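Local atomic coordinates of insect group II chitinase (Ostrinia furnacalis, PDB entry 5Y2A), a protein that probably hydrolyses the beta-1,4 glycosidic bonds of chitin, as a family 18 chitinase with a TIM-barrel catalytic domain. Residues Phe39-Lys44 and Val48-Asp53; Trp55-Val58 and Phe62-Lys65; His34-Phe39 and Gly119-Trp124. All coordinates share one frame; numbering follows the deposited sequence.

From the N terminus, the chain passes through strand 4-10 and enters strand 34-42, which serves two of the three contacts. Interaction 1 turns it straight back on itself, closing the hairpin of 34-42 and 49-51. Interaction 2 follows in series and joins the short helix 54-59 to the start of helix 62-67 just outside the barrel. Interaction 3 closes a much longer loop, from 34-39 to 119-124 across the barrel interior, and both earlier contacts nest inside it. F39 belongs to interactions 1 and 3. D57 of interaction 2 hydrogen-bonds S51 of the hairpin and Y37 of the barrel strand, and I49 of the hairpin packs on L120 of interaction 3.

Interaction 1: Phe39-Lys44 and Val48-Asp53; sequences FAVLDK and VIKSHD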
# COMPACT_ATOMS: atom_id res chain seq x y z
N PHE A 39 -3.92 11.52 11.15
CA PHE A 39 -2.62 11.96 11.65
C PHE A 39 -2.24 13.29 11.01
O PHE A 39 -2.57 13.54 9.83
CB PHE A 39 -1.49 10.97 11.28
CG PHE A 39 -1.46 9.71 12.09
CD1 PHE A 39 -1.14 9.73 13.44
CD2 PHE A 39 -1.69 8.48 11.48
CE1 PHE A 39 -1.09 8.56 14.17
CE2 PHE A 39 -1.64 7.31 12.21
CZ PHE A 39 -1.34 7.35 13.56
N ALA A 40 -1.51 14.12 11.74
CA ALA A 40 -0.69 15.15 11.11
C ALA A 40 0.68 14.55 10.79
O ALA A 40 1.03 13.46 11.25
CB ALA A 40 -0.56 16.38 12.02
N VAL A 41 1.46 15.27 9.98
CA VAL A 41 2.75 14.77 9.53
C VAL A 41 3.83 15.83 9.73
O VAL A 41 3.55 17.00 9.99
CB VAL A 41 2.70 14.30 8.06
CG1 VAL A 41 1.78 13.09 7.94
CG2 VAL A 41 2.22 15.41 7.15
N LEU A 42 5.08 15.38 9.64
CA LEU A 42 6.24 16.25 9.79
C LEU A 42 6.69 16.73 8.42
O LEU A 42 7.01 15.91 7.55
CB LEU A 42 7.38 15.51 10.49
CG LEU A 42 8.60 16.35 10.90
CD1 LEU A 42 8.22 17.31 12.02
CD2 LEU A 42 9.75 15.45 11.33
N ASP A 43 6.71 18.05 8.21
CA ASP A 43 7.22 18.57 6.96
C ASP A 43 8.69 18.19 6.78
O ASP A 43 9.51 18.41 7.68
CB ASP A 43 7.09 20.09 6.90
CG ASP A 43 7.43 20.65 5.53
OD1 ASP A 43 6.67 20.40 4.57
OD2 ASP A 43 8.49 21.29 5.39
N LYS A 44 9.01 17.60 5.63
CA LYS A 44 10.35 17.09 5.39
C LYS A 44 11.39 18.20 5.44
O LYS A 44 12.52 17.98 5.90
CB LYS A 44 10.40 16.37 4.04
CG LYS A 44 11.76 15.81 3.65
CD LYS A 44 11.77 15.41 2.18
CE LYS A 44 13.00 14.59 1.82
NZ LYS A 44 13.12 14.42 0.34
N VAL A 48 8.47 20.76 10.93
CA VAL A 48 7.38 21.19 11.81
C VAL A 48 6.11 20.45 11.41
O VAL A 48 6.00 19.90 10.32
CB VAL A 48 7.13 22.72 11.76
CG1 VAL A 48 8.37 23.50 12.21
CG2 VAL A 48 6.70 23.14 10.37
N ILE A 49 5.15 20.46 12.34
CA ILE A 49 3.85 19.83 12.09
C ILE A 49 3.16 20.49 10.91
O ILE A 49 3.16 21.72 10.77
CB ILE A 49 2.97 19.92 13.35
CG1 ILE A 49 3.56 19.11 14.49
CG2 ILE A 49 1.54 19.50 13.03
CD1 ILE A 49 2.88 19.37 15.83
N LYS A 50 2.56 19.66 10.05
CA LYS A 50 1.67 20.16 9.01
C LYS A 50 0.53 19.18 8.82
O LYS A 50 0.65 17.99 9.15
CB LYS A 50 2.40 20.40 7.68
CG LYS A 50 2.71 19.13 6.89
CD LYS A 50 3.19 19.46 5.48
CE LYS A 50 3.74 18.22 4.79
NZ LYS A 50 4.45 18.53 3.52
N SER A 51 -0.59 19.69 8.31
CA SER A 51 -1.71 18.83 7.99
C SER A 51 -1.34 17.90 6.85
O SER A 51 -0.67 18.30 5.89
CB SER A 51 -2.93 19.68 7.61
OG SER A 51 -3.93 18.88 7.00
N HIS A 52 -1.77 16.65 6.95
CA HIS A 52 -1.56 15.69 5.89
C HIS A 52 -2.67 15.74 4.85
O HIS A 52 -2.52 15.16 3.76
CB HIS A 52 -1.45 14.27 6.48
CG HIS A 52 -1.17 13.20 5.46
ND1 HIS A 52 -2.14 12.35 4.98
CD2 HIS A 52 -0.02 12.86 4.82
CE1 HIS A 52 -1.60 11.52 4.10
NE2 HIS A 52 -0.32 11.82 3.98
N ASP A 53 -3.76 16.46 5.13
CA ASP A 53 -4.91 16.52 4.24
C ASP A 53 -5.58 17.87 4.47
O ASP A 53 -6.57 17.99 5.20
CB ASP A 53 -5.88 15.36 4.50
CG ASP A 53 -6.95 15.25 3.43
OD1 ASP A 53 -7.20 16.25 2.72
OD2 ASP A 53 -7.55 14.16 3.30
O HOH W 1 -3.40 16.02 9.29
O HOH W 2 6.89 16.43 3.87
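K50 turns CG into the niche between its backbone N and carbonyl carbon (chi1 76°) and then runs extended, while D43 holds CG anti to its N (chi1 -172°); the two side chains thus cross near the hairpin turn. There NZ of K50 forms a salt bridge of 3.1 Å with OD1 of D43, using the anti lone pair of that oxygen. OD2 of D43 is engaged by the backbone N of E46, and a water links K50 NZ to the N of K44. Along the way K50 CG rests against V41 CG2 at 3.8 Å, and the other V41 methyl, CG1, meets H52 CD2 at 3.6 Å. V41 and K50 form an antiparallel hydrogen-bonded pair: V41 N reaches K50 O at 3.0 Å, almost straight (177°), and K50 N reaches V41 O at 2.8 Å. D43 N adds a bond to V48 O. On the opposite face, L42 and I49 pack against helix 98-115. With an alanine in place of K50, D43 OD1 would probably lose its cationic mate and V41 CG2 part of its cover. The carboxylate is thus shared, one oxygen holding the turn and the other the returning strand.

Interaction 2: Trp55-Val58 and Phe62-Lys65; sequences WLDV and FYEK
Y63 N donates to D57 O at 3.0 Å, and F62 N donates to L56 O at 3.1 Å. These bonds join consecutive carbonyls of helix 54-59 to the first amides of helix 62-67, so the second helix starts directly on the end of the first. D57 O also accepts a hydrogen bond from a water that accepts one from E64 N. A second water bridges the side chains, giving a hydrogen bond to D57 OD2 and accepting one from Y63 OH at 2.8 Å. Outward from this polar seam, D57 CB sits over one face of the Y63 ring, 3.5 Å from its centroid and 10° off the normal, a CH-pi contact, and the carboxylate stacks on the ring with the planes 18° apart. D57 and Y63 both hold CG anti to the carbonyl carbon (chi1 -60° for D57), which lays the acid group over the ring. L56 CD2 covers a face of the F62 ring, 4.0 Å from the centroid and offset toward the rim. V58 CG2 touches Y63 CD2 at 4.2 Å. Outside the barrel, both rings pack on strand 34-42 and meet W14 (F62) and Y37 (Y63) edge-to-face. The buried carboxylate of D57 is well supplied with donors, Y37 OH and N11 ND2 at OD1 and S51 OG at OD2, and this probably favours its ionised form.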
# COMPACT_ATOMS: atom_id res chain seq x y z
N TRP A 55 -7.43 19.57 2.60
CA TRP A 55 -8.80 19.65 2.11
C TRP A 55 -9.79 19.15 3.17
O TRP A 55 -10.83 19.78 3.40
CB TRP A 55 -8.94 18.86 0.81
CG TRP A 55 -10.29 19.03 0.22
CD1 TRP A 55 -10.73 20.10 -0.51
CD2 TRP A 55 -11.39 18.14 0.33
NE1 TRP A 55 -12.04 19.91 -0.87
CE2 TRP A 55 -12.47 18.72 -0.37
CE3 TRP A 55 -11.57 16.89 0.94
CZ2 TRP A 55 -13.71 18.10 -0.46
CZ3 TRP A 55 -12.81 16.29 0.85
CH2 TRP A 55 -13.86 16.89 0.15
N LEU A 56 -9.50 18.02 3.82
CA LEU A 56 -10.37 17.54 4.89
C LEU A 56 -10.13 18.28 6.20
O LEU A 56 -11.08 18.76 6.83
CB LEU A 56 -10.17 16.04 5.12
CG LEU A 56 -11.06 15.00 4.44
CD1 LEU A 56 -10.90 13.69 5.18
CD2 LEU A 56 -12.51 15.44 4.39
N ASP A 57 -8.87 18.32 6.64
CA ASP A 57 -8.57 18.78 8.00
C ASP A 57 -8.92 20.25 8.18
O ASP A 57 -9.40 20.67 9.24
CB ASP A 57 -7.09 18.57 8.32
CG ASP A 57 -6.67 17.12 8.24
OD1 ASP A 57 -7.54 16.23 8.35
OD2 ASP A 57 -5.45 16.89 8.10
N VAL A 58 -8.67 21.06 7.15
CA VAL A 58 -8.72 22.52 7.25
C VAL A 58 -9.87 23.08 6.42
O VAL A 58 -10.79 23.70 6.96
CB VAL A 58 -7.37 23.15 6.85
CG1 VAL A 58 -7.47 24.67 6.85
CG2 VAL A 58 -6.28 22.69 7.80
N PHE A 62 -12.36 19.60 9.53
CA PHE A 62 -12.45 18.38 10.33
C PHE A 62 -11.68 18.52 11.64
O PHE A 62 -12.12 18.01 12.68
CB PHE A 62 -11.97 17.17 9.53
CG PHE A 62 -13.06 16.50 8.74
CD1 PHE A 62 -14.17 17.22 8.31
CD2 PHE A 62 -12.97 15.16 8.40
CE1 PHE A 62 -15.17 16.61 7.57
CE2 PHE A 62 -13.96 14.54 7.67
CZ PHE A 62 -15.07 15.27 7.25
N TYR A 63 -10.53 19.21 11.62
CA TYR A 63 -9.81 19.51 12.86
C TYR A 63 -10.74 20.16 13.88
O TYR A 63 -10.90 19.68 15.01
CB TYR A 63 -8.63 20.44 12.60
CG TYR A 63 -7.33 19.86 12.07
CD1 TYR A 63 -7.05 18.49 12.12
CD2 TYR A 63 -6.34 20.71 11.56
CE1 TYR A 63 -5.82 17.99 11.64
CE2 TYR A 63 -5.13 20.23 11.09
CZ TYR A 63 -4.88 18.87 11.12
OH TYR A 63 -3.66 18.43 10.64
N GLU A 64 -11.38 21.27 13.49
CA GLU A 64 -12.23 22.02 14.41
C GLU A 64 -13.46 21.24 14.81
O GLU A 64 -13.94 21.35 15.95
CB GLU A 64 -12.66 23.35 13.78
CG GLU A 64 -11.54 24.32 13.53
CD GLU A 64 -12.03 25.57 12.83
OE1 GLU A 64 -13.26 25.75 12.74
OE2 GLU A 64 -11.18 26.36 12.36
N LYS A 65 -14.01 20.45 13.89
CA LYS A 65 -15.20 19.67 14.21
C LYS A 65 -14.90 18.61 15.26
O LYS A 65 -15.77 18.28 16.06
CB LYS A 65 -15.80 19.06 12.95
CG LYS A 65 -16.48 20.10 12.07
CD LYS A 65 -17.11 19.50 10.84
CE LYS A 65 -17.93 20.56 10.11
NZ LYS A 65 -18.24 20.18 8.71
O HOH W 1 -3.40 16.02 9.29
O HOH W 3 -10.39 22.65 11.07

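Interaction 3: His34-Phe39 and Gly119-Trp124; sequences HIIYAF and GLDLDW
F39 and D123 make the tight end of this contact: CZ of the F39 ring lies 3.1 Å from OD2 of D123, and CE1 of F39 is 3.2 Å from the same oxygen. The carboxylate comes in obliquely, its plane 64° from that of the ring. D123 carries CG anti to its backbone N (chi1 -165°), which places OD2 beside CZ and CE1 of the ring. The ring is in turn seated on its own chain, since the peptide bond between A38 and F39 is cis and A38 CB lies 3.3 Å above the ring plane, over its centre. D123 OD1 lies close to E125 OE2, carboxylate beside carboxylate. The meeting of I36 and D121 is looser. Methyl CG2 of I36 touches D121 CB and OD2, each at 3.7 Å, and CD1 of I36 reaches D121 CB at 4.0 Å, the side chains crossing at about a right angle. Here the oxygens of D121 find their polar partners in other strands, OD2 with Y8 OH and OD1 with S164 OG. Together with E125, D121 and D123 match the DxxDxDxE signature of family 18 chitinases, so this contact probably borders the active site. The CA atoms of I36 and D121 are 7.0 Å apart and those of F39 and D123 8.9 Å, too far for direct strand pairing. Strand 75-81 runs between the two as the parallel neighbour of both, and only inward-pointing side chains bridge it inside the TIM barrel. On the outer side, I35 and Y37 pack on helix 62-67, while L120 and L122 pack on helix 141-159.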
# COMPACT_ATOMS: atom_id res chain seq x y z
N HIS A 34 -10.38 10.58 25.89
CA HIS A 34 -9.44 11.32 25.07
C HIS A 34 -9.58 10.85 23.63
O HIS A 34 -9.77 9.66 23.38
CB HIS A 34 -7.99 11.11 25.55
CG HIS A 34 -7.77 11.47 26.99
ND1 HIS A 34 -8.25 10.70 28.03
CD2 HIS A 34 -7.13 12.51 27.56
CE1 HIS A 34 -7.92 11.26 29.18
NE2 HIS A 34 -7.23 12.36 28.93
N ILE A 35 -9.54 11.80 22.69
CA ILE A 35 -9.58 11.50 21.26
C ILE A 35 -8.26 11.98 20.66
O ILE A 35 -7.82 13.10 20.94
CB ILE A 35 -10.77 12.17 20.57
CG1 ILE A 35 -12.08 11.65 21.15
CG2 ILE A 35 -10.73 11.95 19.05
CD1 ILE A 35 -13.30 12.38 20.64
N ILE A 36 -7.65 11.14 19.83
CA ILE A 36 -6.43 11.50 19.11
C ILE A 36 -6.80 11.61 17.63
O ILE A 36 -7.34 10.66 17.04
CB ILE A 36 -5.32 10.45 19.29
CG1 ILE A 36 -5.04 10.17 20.77
CG2 ILE A 36 -4.05 10.93 18.59
CD1 ILE A 36 -4.75 11.38 21.60
N TYR A 37 -6.51 12.77 17.04
CA TYR A 37 -6.77 13.02 15.62
C TYR A 37 -5.57 12.52 14.82
O TYR A 37 -4.52 13.17 14.79
CB TYR A 37 -7.03 14.51 15.38
CG TYR A 37 -7.61 14.83 14.02
CD1 TYR A 37 -6.85 14.69 12.86
CD2 TYR A 37 -8.92 15.29 13.89
CE1 TYR A 37 -7.39 14.99 11.61
CE2 TYR A 37 -9.46 15.59 12.65
CZ TYR A 37 -8.68 15.44 11.51
OH TYR A 37 -9.20 15.72 10.27
N ALA A 38 -5.72 11.37 14.16
CA ALA A 38 -4.67 10.76 13.36
C ALA A 38 -4.93 11.02 11.88
O ALA A 38 -6.05 10.79 11.41
CB ALA A 38 -4.59 9.25 13.62
N PHE A 39 -3.92 11.52 11.15
CA PHE A 39 -2.62 11.96 11.65
C PHE A 39 -2.24 13.29 11.01
O PHE A 39 -2.57 13.54 9.83
CB PHE A 39 -1.49 10.97 11.28
CG PHE A 39 -1.46 9.71 12.09
CD1 PHE A 39 -1.14 9.73 13.44
CD2 PHE A 39 -1.69 8.48 11.48
CE1 PHE A 39 -1.09 8.56 14.17
CE2 PHE A 39 -1.64 7.31 12.21
CZ PHE A 39 -1.34 7.35 13.56
N GLY A 119 -3.53 19.15 23.02
CA GLY A 119 -2.18 18.63 23.14
C GLY A 119 -1.81 17.80 21.93
O GLY A 119 -2.47 17.85 20.90
N LEU A 120 -0.74 17.02 22.09
CA LEU A 120 -0.07 16.34 20.99
C LEU A 120 0.24 14.90 21.38
O LEU A 120 0.70 14.64 22.50
CB LEU A 120 1.22 17.07 20.59
CG LEU A 120 2.06 16.49 19.45
CD1 LEU A 120 1.39 16.73 18.10
CD2 LEU A 120 3.46 17.07 19.47
N ASP A 121 -0.01 13.98 20.46
CA ASP A 121 0.33 12.57 20.62
C ASP A 121 1.42 12.23 19.61
O ASP A 121 1.20 12.32 18.40
CB ASP A 121 -0.91 11.69 20.42
CG ASP A 121 -0.62 10.22 20.59
OD1 ASP A 121 -0.18 9.80 21.69
OD2 ASP A 121 -0.82 9.46 19.61
N LEU A 122 2.59 11.84 20.11
CA LEU A 122 3.72 11.53 19.25
C LEU A 122 3.64 10.07 18.80
O LEU A 122 3.57 9.16 19.64
CB LEU A 122 5.03 11.79 19.99
CG LEU A 122 5.30 13.24 20.40
CD1 LEU A 122 6.45 13.32 21.39
CD2 LEU A 122 5.58 14.11 19.18
N ASP A 123 3.67 9.84 17.49
CA ASP A 123 3.60 8.49 16.93
C ASP A 123 4.73 8.29 15.91
O ASP A 123 4.51 7.96 14.74
CB ASP A 123 2.23 8.24 16.30
CG ASP A 123 1.96 6.76 16.02
OD1 ASP A 123 2.88 5.93 16.16
OD2 ASP A 123 0.80 6.44 15.68
N TRP A 124 5.96 8.48 16.36
CA TRP A 124 7.12 8.20 15.53
C TRP A 124 7.45 6.71 15.60
O TRP A 124 7.74 6.19 16.68
CB TRP A 124 8.31 9.05 15.98
CG TRP A 124 9.59 8.79 15.23
CD1 TRP A 124 9.74 8.16 14.03
CD2 TRP A 124 10.90 9.19 15.63
NE1 TRP A 124 11.07 8.12 13.67
CE2 TRP A 124 11.80 8.75 14.64
CE3 TRP A 124 11.41 9.88 16.74
CZ2 TRP A 124 13.18 8.98 14.72
CZ3 TRP A 124 12.77 10.10 16.82
CH2 TRP A 124 13.64 9.66 15.82